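Local atomic coordinates of penicillin-binding protein PbpB (Mycobacterium tuberculosis, PDB entry 6KGV), a protein that synthesises cross-linked peptidoglycan from lipid intermediates for the mycobacterial cell wall, using a penicillin-sensitive transpeptidase domain to join the peptide subunits. Residues 403-408 and 430-435; 478-483 and 492-497. All coordinates share one frame; numbering follows the deposited sequence.

Interaction 1: residues 403-408 and 430-435; sequences DGVRVP and DIRVVS
Val405 and Arg432 face each other across a small two-stranded antiparallel ribbon of the transpeptidase domain, a non-hydrogen-bonded pair whose CA atoms are 4.4 Å apart. The Arg432 chain bends at chi3 (-64°) and folds its guanidinium back, so that one face of it rests on Val405 CG2, the methyl lying 3.3 Å from NH2 and toward the rim of the group. The other methyl of Val405 points elsewhere: CG1, anti to the backbone N (chi1 173°), meets Asp430 across the ribbon, lying 3.4 Å from its carboxylate carbon CG. Val407 CG2 lies beside the same carboxylate.

Arg406 and Ile431 occupy the other face of the ribbon as the hydrogen-bonded pair, joined by two backbone bonds, N of each to O of the other. Their side chains run side by side in the same direction, and Ile431 CD1 lies over one face of the Arg406 guanidinium, 3.2 Å from NH2. The NE of this arginine donates to the carbonyl of Lys347, while Val433 CG2 packs against its CB. Helix 390-401 lines this face, with Ala399 touching both Arg406 and Val433.

Beyond the strands the chains are held by Gly404. Its carbonyl accepts from Val433 N at 2.8 Å and, weakly, from Val434 N, and its CA presents a hydrogen to Val434 O. The Arg432 guanidinium is fixed beside this turn by its NH1, which gives one bond to Asp403 O at 3.3 Å and a shorter one to Val434 O at 2.8 Å, the latter nearly in the guanidinium plane. Arg432 NH2 completes the set by donating to a water at 2.6 Å, and that water in turn reaches Asp403 O weakly.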
# COMPACT_ATOMS: atom_id res chain seq x y z
N ASP A 403 8.73 -11.13 9.15
CA ASP A 403 8.96 -11.66 10.49
C ASP A 403 9.20 -10.55 11.50
O ASP A 403 10.02 -10.67 12.42
CB ASP A 403 10.12 -12.67 10.50
CG ASP A 403 9.67 -14.06 10.07
OD1 ASP A 403 8.44 -14.33 10.12
OD2 ASP A 403 10.53 -14.89 9.70
N GLY A 404 8.48 -9.45 11.33
CA GLY A 404 8.43 -8.40 12.32
C GLY A 404 9.40 -7.28 12.11
O GLY A 404 9.40 -6.34 12.90
N VAL A 405 10.24 -7.35 11.08
CA VAL A 405 11.22 -6.32 10.78
C VAL A 405 10.70 -5.51 9.61
O VAL A 405 10.59 -6.01 8.48
CB VAL A 405 12.61 -6.93 10.48
CG1 VAL A 405 13.57 -5.86 10.00
CG2 VAL A 405 13.16 -7.58 11.76
N ARG A 406 10.36 -4.26 9.88
CA ARG A 406 9.88 -3.35 8.85
C ARG A 406 11.05 -2.77 8.08
O ARG A 406 11.98 -2.22 8.68
CB ARG A 406 9.05 -2.24 9.46
CG ARG A 406 8.45 -1.27 8.46
CD ARG A 406 7.43 -0.40 9.14
NE ARG A 406 8.00 0.58 10.07
CZ ARG A 406 8.59 1.71 9.69
NH1 ARG A 406 8.72 2.01 8.40
NH2 ARG A 406 9.04 2.56 10.60
N VAL A 407 11.01 -2.88 6.76
CA VAL A 407 12.04 -2.30 5.90
C VAL A 407 11.38 -1.20 5.07
O VAL A 407 10.49 -1.49 4.25
CB VAL A 407 12.70 -3.37 5.02
CG1 VAL A 407 13.79 -2.75 4.18
CG2 VAL A 407 13.27 -4.52 5.87
N PRO A 408 11.76 0.06 5.26
CA PRO A 408 11.11 1.14 4.54
C PRO A 408 11.18 0.91 3.04
O PRO A 408 12.24 0.56 2.49
CB PRO A 408 11.91 2.38 4.96
CG PRO A 408 12.34 2.05 6.37
CD PRO A 408 12.68 0.56 6.30
N ASP A 430 16.88 -1.63 8.95
CA ASP A 430 15.84 -2.43 9.58
C ASP A 430 15.23 -1.72 10.78
O ASP A 430 15.91 -0.98 11.50
CB ASP A 430 16.43 -3.77 10.03
CG ASP A 430 16.62 -4.75 8.87
OD1 ASP A 430 16.40 -4.36 7.70
OD2 ASP A 430 17.03 -5.90 9.13
N ILE A 431 13.94 -1.97 11.01
CA ILE A 431 13.22 -1.50 12.19
C ILE A 431 12.42 -2.67 12.76
O ILE A 431 11.45 -3.12 12.14
CB ILE A 431 12.28 -0.33 11.87
CG1 ILE A 431 13.07 0.82 11.26
CG2 ILE A 431 11.52 0.10 13.11
CD1 ILE A 431 12.20 1.88 10.75
N ARG A 432 12.80 -3.15 13.94
CA ARG A 432 12.05 -4.24 14.52
C ARG A 432 10.80 -3.70 15.18
O ARG A 432 10.87 -2.84 16.07
CB ARG A 432 12.86 -5.05 15.52
CG ARG A 432 11.93 -6.14 16.06
CD ARG A 432 12.61 -7.28 16.64
NE ARG A 432 13.43 -8.05 15.71
CZ ARG A 432 12.97 -9.02 14.93
NH1 ARG A 432 11.67 -9.31 14.90
NH2 ARG A 432 13.81 -9.70 14.16
N VAL A 433 9.65 -4.20 14.74
CA VAL A 433 8.35 -3.79 15.24
C VAL A 433 7.85 -4.75 16.31
O VAL A 433 7.40 -4.33 17.38
CB VAL A 433 7.36 -3.66 14.07
CG1 VAL A 433 5.99 -3.19 14.54
CG2 VAL A 433 7.93 -2.73 13.00
N VAL A 434 7.95 -6.04 16.04
CA VAL A 434 7.52 -7.11 16.92
C VAL A 434 8.44 -8.30 16.63
O VAL A 434 9.14 -8.33 15.62
CB VAL A 434 6.05 -7.52 16.67
CG1 VAL A 434 5.10 -6.39 16.97
CG2 VAL A 434 5.90 -8.03 15.25
N SER A 435 8.40 -9.30 17.51
CA SER A 435 9.28 -10.44 17.30
C SER A 435 8.84 -11.23 16.06
O SER A 435 7.73 -11.07 15.54
CB SER A 435 9.30 -11.35 18.53
OG SER A 435 8.17 -12.24 18.59
O HOH W 1 13.29 -11.59 12.46

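Interaction 2: residues 478-483 and 492-497. With AXL (2-{1-[2-amino-2-(4-hydroxy-phenyl)-acetylamino]-2-oxo-ethyl}-5,5-dimethyl-thiazolidine-4-carboxylic acid), chain F.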
# COMPACT_ATOMS: atom_id res chain seq x y z
N THR A 478 -13.17 -0.70 5.98
CA THR A 478 -14.23 0.21 5.53
C THR A 478 -14.17 1.43 6.44
O THR A 478 -14.69 1.40 7.57
CB THR A 478 -15.62 -0.43 5.58
OG1 THR A 478 -15.64 -1.67 4.86
CG2 THR A 478 -16.67 0.48 4.94
N ALA A 479 -13.57 2.52 5.95
CA ALA A 479 -13.43 3.75 6.72
C ALA A 479 -14.40 4.80 6.21
O ALA A 479 -14.49 5.04 5.00
CB ALA A 479 -12.00 4.28 6.64
N GLN A 480 -15.10 5.45 7.13
CA GLN A 480 -15.98 6.54 6.75
C GLN A 480 -15.16 7.79 6.42
O GLN A 480 -14.23 8.14 7.15
CB GLN A 480 -16.98 6.83 7.86
CG GLN A 480 -17.96 5.68 8.10
CD GLN A 480 -18.74 5.85 9.38
OE1 GLN A 480 -18.60 5.07 10.32
NE2 GLN A 480 -19.57 6.89 9.43
N GLN A 481 -15.51 8.44 5.32
CA GLN A 481 -14.85 9.68 4.93
C GLN A 481 -15.47 10.87 5.66
O GLN A 481 -16.64 10.86 6.05
CB GLN A 481 -14.95 9.88 3.42
CG GLN A 481 -14.35 8.75 2.60
CD GLN A 481 -14.22 9.11 1.14
OE1 GLN A 481 -14.35 10.27 0.77
NE2 GLN A 481 -13.95 8.12 0.29
N ILE A 482 -14.65 11.91 5.86
CA ILE A 482 -15.14 13.14 6.47
C ILE A 482 -16.01 13.90 5.48
O ILE A 482 -15.61 14.13 4.33
CB ILE A 482 -13.97 14.01 6.94
CG1 ILE A 482 -13.26 13.36 8.13
CG2 ILE A 482 -14.46 15.43 7.25
CD1 ILE A 482 -14.08 13.40 9.41
N ASN A 483 -17.20 14.30 5.91
CA ASN A 483 -18.06 15.13 5.06
C ASN A 483 -17.56 16.57 5.12
O ASN A 483 -17.71 17.23 6.15
CB ASN A 483 -19.52 15.03 5.49
CG ASN A 483 -20.43 15.97 4.70
OD1 ASN A 483 -20.05 16.49 3.65
ND2 ASN A 483 -21.66 16.17 5.19
N ASP A 492 -22.44 7.03 4.45
CA ASP A 492 -22.44 6.03 3.39
C ASP A 492 -21.34 6.29 2.36
O ASP A 492 -21.46 5.84 1.22
CB ASP A 492 -23.81 5.97 2.71
CG ASP A 492 -24.30 7.34 2.27
OD1 ASP A 492 -23.73 8.36 2.73
OD2 ASP A 492 -25.25 7.40 1.45
N VAL A 493 -20.28 7.02 2.74
CA VAL A 493 -19.14 7.28 1.86
C VAL A 493 -17.90 6.70 2.52
O VAL A 493 -17.52 7.14 3.62
CB VAL A 493 -18.97 8.78 1.57
CG1 VAL A 493 -17.86 9.00 0.53
CG2 VAL A 493 -20.30 9.39 1.10
N TYR A 494 -17.25 5.75 1.85
CA TYR A 494 -16.18 4.99 2.47
C TYR A 494 -14.91 4.97 1.63
O TYR A 494 -14.95 5.04 0.40
CB TYR A 494 -16.60 3.53 2.72
CG TYR A 494 -17.93 3.39 3.42
CD1 TYR A 494 -18.07 3.74 4.76
CD2 TYR A 494 -19.03 2.89 2.75
CE1 TYR A 494 -19.29 3.60 5.41
CE2 TYR A 494 -20.25 2.74 3.39
CZ TYR A 494 -20.37 3.10 4.72
OH TYR A 494 -21.59 2.96 5.37
N TRP A 495 -13.78 4.88 2.32
CA TRP A 495 -12.57 4.30 1.74
C TRP A 495 -12.63 2.81 2.01
O TRP A 495 -12.77 2.41 3.17
CB TRP A 495 -11.30 4.89 2.34
CG TRP A 495 -11.02 6.32 1.97
CD1 TRP A 495 -10.66 6.81 0.74
CD2 TRP A 495 -11.04 7.44 2.86
NE1 TRP A 495 -10.47 8.18 0.81
CE2 TRP A 495 -10.69 8.59 2.09
CE3 TRP A 495 -11.32 7.60 4.23
CZ2 TRP A 495 -10.62 9.87 2.65
CZ3 TRP A 495 -11.25 8.86 4.78
CH2 TRP A 495 -10.90 9.99 3.99
N ILE A 496 -12.55 2.00 0.96
CA ILE A 496 -12.47 0.56 1.09
C ILE A 496 -11.00 0.17 0.92
O ILE A 496 -10.33 0.66 -0.00
CB ILE A 496 -13.35 -0.15 0.04
CG1 ILE A 496 -14.82 0.28 0.18
CG2 ILE A 496 -13.18 -1.65 0.12
CD1 ILE A 496 -15.38 0.21 1.56
N THR A 497 -10.50 -0.67 1.83
CA THR A 497 -9.10 -1.08 1.83
C THR A 497 -8.99 -2.58 1.96
O THR A 497 -9.85 -3.24 2.57
CB THR A 497 -8.30 -0.44 2.98
OG1 THR A 497 -9.06 -0.55 4.20
CG2 THR A 497 -8.01 1.03 2.70
C1 AXL F . -13.31 -1.27 10.09
O1 AXL F . -13.12 -0.83 8.96
C2 AXL F . -14.71 -1.36 10.69
C3 AXL F . -15.12 -2.82 10.53
S4 AXL F . -16.84 -3.04 10.22
C5 AXL F . -16.68 -3.81 8.63
C51 AXL F . -16.82 -5.32 8.77
C52 AXL F . -17.74 -3.28 7.65
C6 AXL F . -15.28 -3.40 8.16
C61 AXL F . -14.68 -4.35 7.16
O62 AXL F . -15.08 -4.30 5.98
O63 AXL F . -13.80 -5.14 7.57
N7 AXL F . -14.46 -3.30 9.33
N8 AXL F . -15.67 -0.46 10.05
C9 AXL F . -16.38 0.46 10.72
O91 AXL F . -16.42 0.53 11.94
C10 AXL F . -17.15 1.48 9.90
N11 AXL F . -17.62 2.58 10.73
C12 AXL F . -18.32 0.86 9.23
C13 AXL F . -18.34 0.82 7.85
C14 AXL F . -19.41 0.25 7.17
C15 AXL F . -20.48 -0.27 7.89
C16 AXL F . -20.47 -0.22 9.28
C17 AXL F . -19.39 0.35 9.95
O18 AXL F . -21.53 -0.82 7.21
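Thr478 and Ala479 pair with Ile496 and Trp495 where two antiparallel strands of the central transpeptidase sheet, 473-483 and 493-502, border the penicillin site. Backbone bonds set the register: Ala479 and Trp495 exchange two, N to O in each direction, and Gln481 N reaches Val493 O at 2.9 Å. Between them CA hydrogens of Thr478, Gln480 and Tyr494 lean on facing carbonyls.

Stacking and CH-pi contacts follow on both faces of the sheet. On the face of Thr478 and Tyr494, Thr478 CG2, anti to its backbone nitrogen, lies over one side of the Tyr494 ring, 3.8 Å from the centroid, while Gln480 CG comes at the ring edge, 3.7 Å from Tyr494 CE1. On the Trp495 side, the extended Gln481 chain crosses the indole at about a right angle. Its CG stands over the centre of the six-membered ring, 3.5 Å from the centroid, and its amide continues across the indole, stacked with the two planes only 18° apart. The amide's NE2 donates to Asp516 and weakly to Tyr494 O, which fixes its rotation; Phe265 meets the indole too.

Polar bonds to the ring-opened amoxicillin form the third group. Thr478 N donates to the ligand carbonyl O1 at 3.0 Å, and Thr478 OG1, set beside its backbone N, donates to carboxylate oxygen O62 at 2.9 Å. Gln480 OE1 accepts from the ligand amine N11 at 2.7 Å, its own NE2 being tied to Phe490 O. Strand 473-483 thus holds the drug's carbonyl, carboxylate and amine. The Thr478 amide lies where penicillin-binding enzymes form their oxyanion hole, consistent with polarising the acyl carbonyl of the opened lactam at Ser269, the acyl-ester residue by similarity.

In the fold
Both contacts belong to the transpeptidase domain and follow in series along the chain, but they are separate: their centres lie 29 Å apart and their nearest atoms about 17 Å. Interaction 2 borders the active site, the Thr478 side chain being about 6 Å from that of Ser269, the acyl-ester residue by similarity, whereas interaction 1 lies far from it. Two helices bridge the gap. Helix 272-281 starts just after Ser269 and meets Val434 through Ser277 and Glu281; helix 326-347 starts at Asn326, which bonds the ligand, and ends at Lys347, whose carbonyl accepts a hydrogen bond from Arg406 NE. Thr476 and Ser324 also bond the drug.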